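Local coordinates for Fe-regulated protein B (Neisseria meningitidis, PDB 4AIP), which acts as a TonB-dependent iron transporter of the outer membrane, probably taking up iron-siderophore complexes, at residues N625-G633 and Y717-N725. Sequence-based numbering, arbitrary orientation.
Sequences NPEFGAQVG and YPHSQRWTN
With CG beside its backbone N and opposite its carbonyl carbon (chi1 -70°), the His719 imidazole reaches Gly633, and the same kind of rotation in Arg722, followed by a chain extended from CG to NE, carries the guanidinium past Pro626. Gly633 N donates to His719 ND1 over 3.1 Å, meeting the ring at its edge and near its plane, with an N-H...N angle of 156°. The other ring nitrogen, NE2, is hydrogen-bonded to Lys683 O, so both nitrogens are used and the ring is held between two backbone groups. At the root of the side chain, His719 CB rests 3.9 Å from Val632 CA, while CG2 of Val632 touches the Ser720 hydroxyl. Ala630 CB packs against the inverse gamma turn centred on Ser720, 3.5 Å from His719 O. Pro626 lays its ring against the backbone of the other loop: CB lies 3.7 Å from Gln721 CA, and CD packs 3.9 Å from Arg722 CG and over one guanidinium face, near its rim. Asn625 runs alongside Arg722, their flat ends turned 79° apart, and OD1 stays 3.7 Å from NH1, a contact rather than a bond; Arg722 instead forms a salt bridge with Glu284. Both segments belong to loops between barrel strands and also bond to residues of the plug: Ser720 OG to Asp96 and Thr108, Gln721 OE1 to Gly99 N, and the backbone of Ala630 is hydrogen-bonded to that of Gly111. Such loop-to-plug bonding fits the plugged barrel of TonB-dependent receptors. Because ND1 accepts a hydrogen bond from Gly633 N while NE2 faces a carbonyl oxygen, the bonding is consistent with a neutral His719 protonated at NE2, a polar clasp at one end of an otherwise mainly nonpolar contact.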
loop_
_atom_site.group_PDB
_atom_site.type_symbol
_atom_site.label_atom_id
_atom_site.label_comp_id
_atom_site.label_asym_id
_atom_site.label_seq_id
_atom_site.Cartn_x
_atom_site.Cartn_y
_atom_site.Cartn_z
ATOM N N ASN B 625 6.685 7.832 -36.094
ATOM C CA ASN B 625 6.499 7.557 -34.676
ATOM C C ASN B 625 7.871 7.784 -33.981
ATOM O O ASN B 625 8.889 7.247 -34.409
ATOM C CB ASN B 625 5.939 6.144 -34.410
ATOM C CG ASN B 625 4.485 5.958 -34.909
ATOM O OD1 ASN B 625 3.956 6.797 -35.644
ATOM N ND2 ASN B 625 3.840 4.848 -34.502
ATOM N N PRO B 626 7.880 8.630 -32.919
ATOM C CA PRO B 626 9.091 9.015 -32.228
ATOM C C PRO B 626 9.904 7.810 -31.736
ATOM O O PRO B 626 11.112 7.907 -31.564
ATOM C CB PRO B 626 8.570 9.877 -31.075
ATOM C CG PRO B 626 7.081 9.620 -31.023
ATOM C CD PRO B 626 6.679 9.279 -32.355
ATOM N N GLU B 627 9.250 6.684 -31.516
ATOM C CA GLU B 627 9.905 5.399 -31.287
ATOM C C GLU B 627 11.090 5.112 -32.297
ATOM O O GLU B 627 12.145 4.546 -31.949
ATOM C CB GLU B 627 8.764 4.403 -31.394
ATOM C CG GLU B 627 9.080 2.981 -31.505
ATOM C CD GLU B 627 7.970 2.186 -32.173
ATOM O OE1 GLU B 627 6.970 2.753 -32.667
ATOM O OE2 GLU B 627 8.118 0.951 -32.222
ATOM N N PHE B 628 10.906 5.535 -33.546
ATOM C CA PHE B 628 11.890 5.264 -34.577
ATOM C C PHE B 628 13.017 6.305 -34.481
ATOM O O PHE B 628 14.204 5.934 -34.486
ATOM C CB PHE B 628 11.232 5.201 -35.978
ATOM C CG PHE B 628 10.263 4.055 -36.128
ATOM C CD1 PHE B 628 10.733 2.733 -36.248
ATOM C CD2 PHE B 628 8.897 4.284 -36.088
ATOM C CE1 PHE B 628 9.850 1.626 -36.326
ATOM C CE2 PHE B 628 7.989 3.189 -36.171
ATOM C CZ PHE B 628 8.474 1.844 -36.296
ATOM N N GLY B 629 12.648 7.584 -34.320
ATOM C CA GLY B 629 13.635 8.611 -34.191
ATOM C C GLY B 629 13.003 9.958 -34.244
ATOM O O GLY B 629 11.783 10.091 -34.386
ATOM N N ALA B 630 13.835 10.979 -34.132
ATOM C CA ALA B 630 13.376 12.340 -34.387
ATOM C C ALA B 630 14.540 13.089 -34.942
ATOM O O ALA B 630 15.666 12.783 -34.564
ATOM C CB ALA B 630 12.911 13.012 -33.099
ATOM N N GLN B 631 14.285 14.043 -35.848
ATOM C CA GLN B 631 15.325 14.981 -36.261
ATOM C C GLN B 631 15.415 16.072 -35.226
ATOM O O GLN B 631 14.635 17.031 -35.234
ATOM C CB GLN B 631 15.119 15.588 -37.659
ATOM C CG GLN B 631 16.229 16.618 -38.006
ATOM C CD GLN B 631 17.592 15.992 -38.161
ATOM O OE1 GLN B 631 17.883 15.323 -39.147
ATOM N NE2 GLN B 631 18.428 16.184 -37.178
ATOM N N VAL B 632 16.404 15.904 -34.354
ATOM C CA VAL B 632 16.597 16.708 -33.159
ATOM C C VAL B 632 17.494 17.848 -33.552
ATOM O O VAL B 632 18.388 17.657 -34.367
ATOM C CB VAL B 632 17.318 15.851 -32.076
ATOM C CG1 VAL B 632 17.800 16.720 -30.827
ATOM C CG2 VAL B 632 16.419 14.661 -31.656
ATOM N N GLY B 633 17.323 19.006 -32.940
ATOM C CA GLY B 633 18.193 20.110 -33.285
ATOM C C GLY B 633 19.601 19.838 -32.817
ATOM O O GLY B 633 19.835 19.051 -31.885
ATOM N N TYR B 717 9.039 22.713 -25.871
ATOM C CA TYR B 717 8.890 21.271 -26.203
ATOM C C TYR B 717 10.201 20.635 -26.607
ATOM O O TYR B 717 10.854 21.099 -27.515
ATOM C CB TYR B 717 7.857 21.028 -27.320
ATOM C CG TYR B 717 6.485 21.487 -26.879
ATOM C CD1 TYR B 717 5.614 20.627 -26.142
ATOM C CD2 TYR B 717 6.066 22.813 -27.127
ATOM C CE1 TYR B 717 4.377 21.054 -25.749
ATOM C CE2 TYR B 717 4.818 23.244 -26.728
ATOM C CZ TYR B 717 3.981 22.369 -26.028
ATOM O OH TYR B 717 2.745 22.832 -25.616
ATOM N N PRO B 718 10.583 19.526 -25.950
ATOM C CA PRO B 718 11.789 18.821 -26.410
ATOM C C PRO B 718 11.538 18.209 -27.758
ATOM O O PRO B 718 10.388 18.015 -28.169
ATOM C CB PRO B 718 11.969 17.683 -25.362
ATOM C CG PRO B 718 11.250 18.181 -24.146
ATOM C CD PRO B 718 10.025 18.895 -24.736
ATOM N N HIS B 719 12.637 17.843 -28.401
ATOM C CA HIS B 719 12.629 17.324 -29.767
ATOM C C HIS B 719 12.291 15.841 -30.004
ATOM O O HIS B 719 11.697 15.518 -31.038
ATOM C CB HIS B 719 13.863 17.814 -30.533
ATOM C CG HIS B 719 13.791 19.279 -30.834
ATOM N ND1 HIS B 719 14.841 19.992 -31.367
ATOM C CD2 HIS B 719 12.804 20.180 -30.601
ATOM C CE1 HIS B 719 14.499 21.265 -31.462
ATOM N NE2 HIS B 719 13.266 21.401 -31.013
ATOM N N SER B 720 12.597 14.948 -29.071
ATOM C CA SER B 720 12.286 13.534 -29.320
ATOM C C SER B 720 10.884 13.207 -28.943
ATOM O O SER B 720 10.631 12.655 -27.907
ATOM C CB SER B 720 13.238 12.634 -28.560
ATOM O OG SER B 720 14.545 13.149 -28.633
ATOM N N GLN B 721 9.953 13.528 -29.799
ATOM C CA GLN B 721 8.551 13.228 -29.538
ATOM C C GLN B 721 7.938 13.763 -30.800
ATOM O O GLN B 721 8.670 14.282 -31.629
ATOM C CB GLN B 721 8.035 14.001 -28.297
ATOM C CG GLN B 721 7.911 15.514 -28.491
ATOM C CD GLN B 721 7.992 16.289 -27.239
ATOM O OE1 GLN B 721 8.879 16.083 -26.441
ATOM N NE2 GLN B 721 7.066 17.206 -27.052
ATOM N N ARG B 722 6.624 13.667 -30.981
ATOM C CA ARG B 722 6.053 14.290 -32.156
ATOM C C ARG B 722 6.156 15.795 -32.036
ATOM O O ARG B 722 6.334 16.336 -30.947
ATOM C CB ARG B 722 4.620 13.876 -32.351
ATOM C CG ARG B 722 4.351 12.418 -32.096
ATOM C CD ARG B 722 2.917 12.197 -32.472
ATOM N NE ARG B 722 2.444 10.858 -32.179
ATOM C CZ ARG B 722 2.439 9.860 -33.052
ATOM N NH1 ARG B 722 2.909 10.026 -34.269
ATOM N NH2 ARG B 722 1.968 8.686 -32.697
ATOM N N TRP B 723 5.992 16.456 -33.167
ATOM C CA TRP B 723 6.338 17.860 -33.352
ATOM C C TRP B 723 5.167 18.817 -33.167
ATOM O O TRP B 723 5.367 20.049 -33.100
ATOM C CB TRP B 723 6.869 18.003 -34.766
ATOM C CG TRP B 723 5.784 18.143 -35.779
ATOM C CD1 TRP B 723 4.888 17.162 -36.227
ATOM C CD2 TRP B 723 5.469 19.334 -36.486
ATOM N NE1 TRP B 723 4.068 17.689 -37.194
ATOM C CE2 TRP B 723 4.388 19.021 -37.373
ATOM C CE3 TRP B 723 6.028 20.629 -36.501
ATOM C CZ2 TRP B 723 3.819 19.988 -38.227
ATOM C CZ3 TRP B 723 5.491 21.574 -37.340
ATOM C CH2 TRP B 723 4.381 21.257 -38.208
ATOM N N THR B 724 3.961 18.251 -33.106
ATOM C CA THR B 724 2.724 18.995 -32.868
ATOM C C THR B 724 2.832 19.356 -31.384
ATOM O O THR B 724 3.815 18.988 -30.768
ATOM C CB THR B 724 1.520 18.114 -33.216
ATOM O OG1 THR B 724 1.761 16.777 -32.719
ATOM C CG2 THR B 724 1.329 18.072 -34.756
ATOM N N ASN B 725 1.968 20.117 -30.749
ATOM C CA ASN B 725 2.524 20.568 -29.438
ATOM C C ASN B 725 2.188 19.700 -28.214
ATOM O O ASN B 725 1.343 20.054 -27.413
ATOM C CB ASN B 725 2.370 22.069 -29.187
ATOM C CG ASN B 725 3.363 22.926 -30.014
ATOM O OD1 ASN B 725 2.955 23.892 -30.638
ATOM N ND2 ASN B 725 4.657 22.574 -29.999
#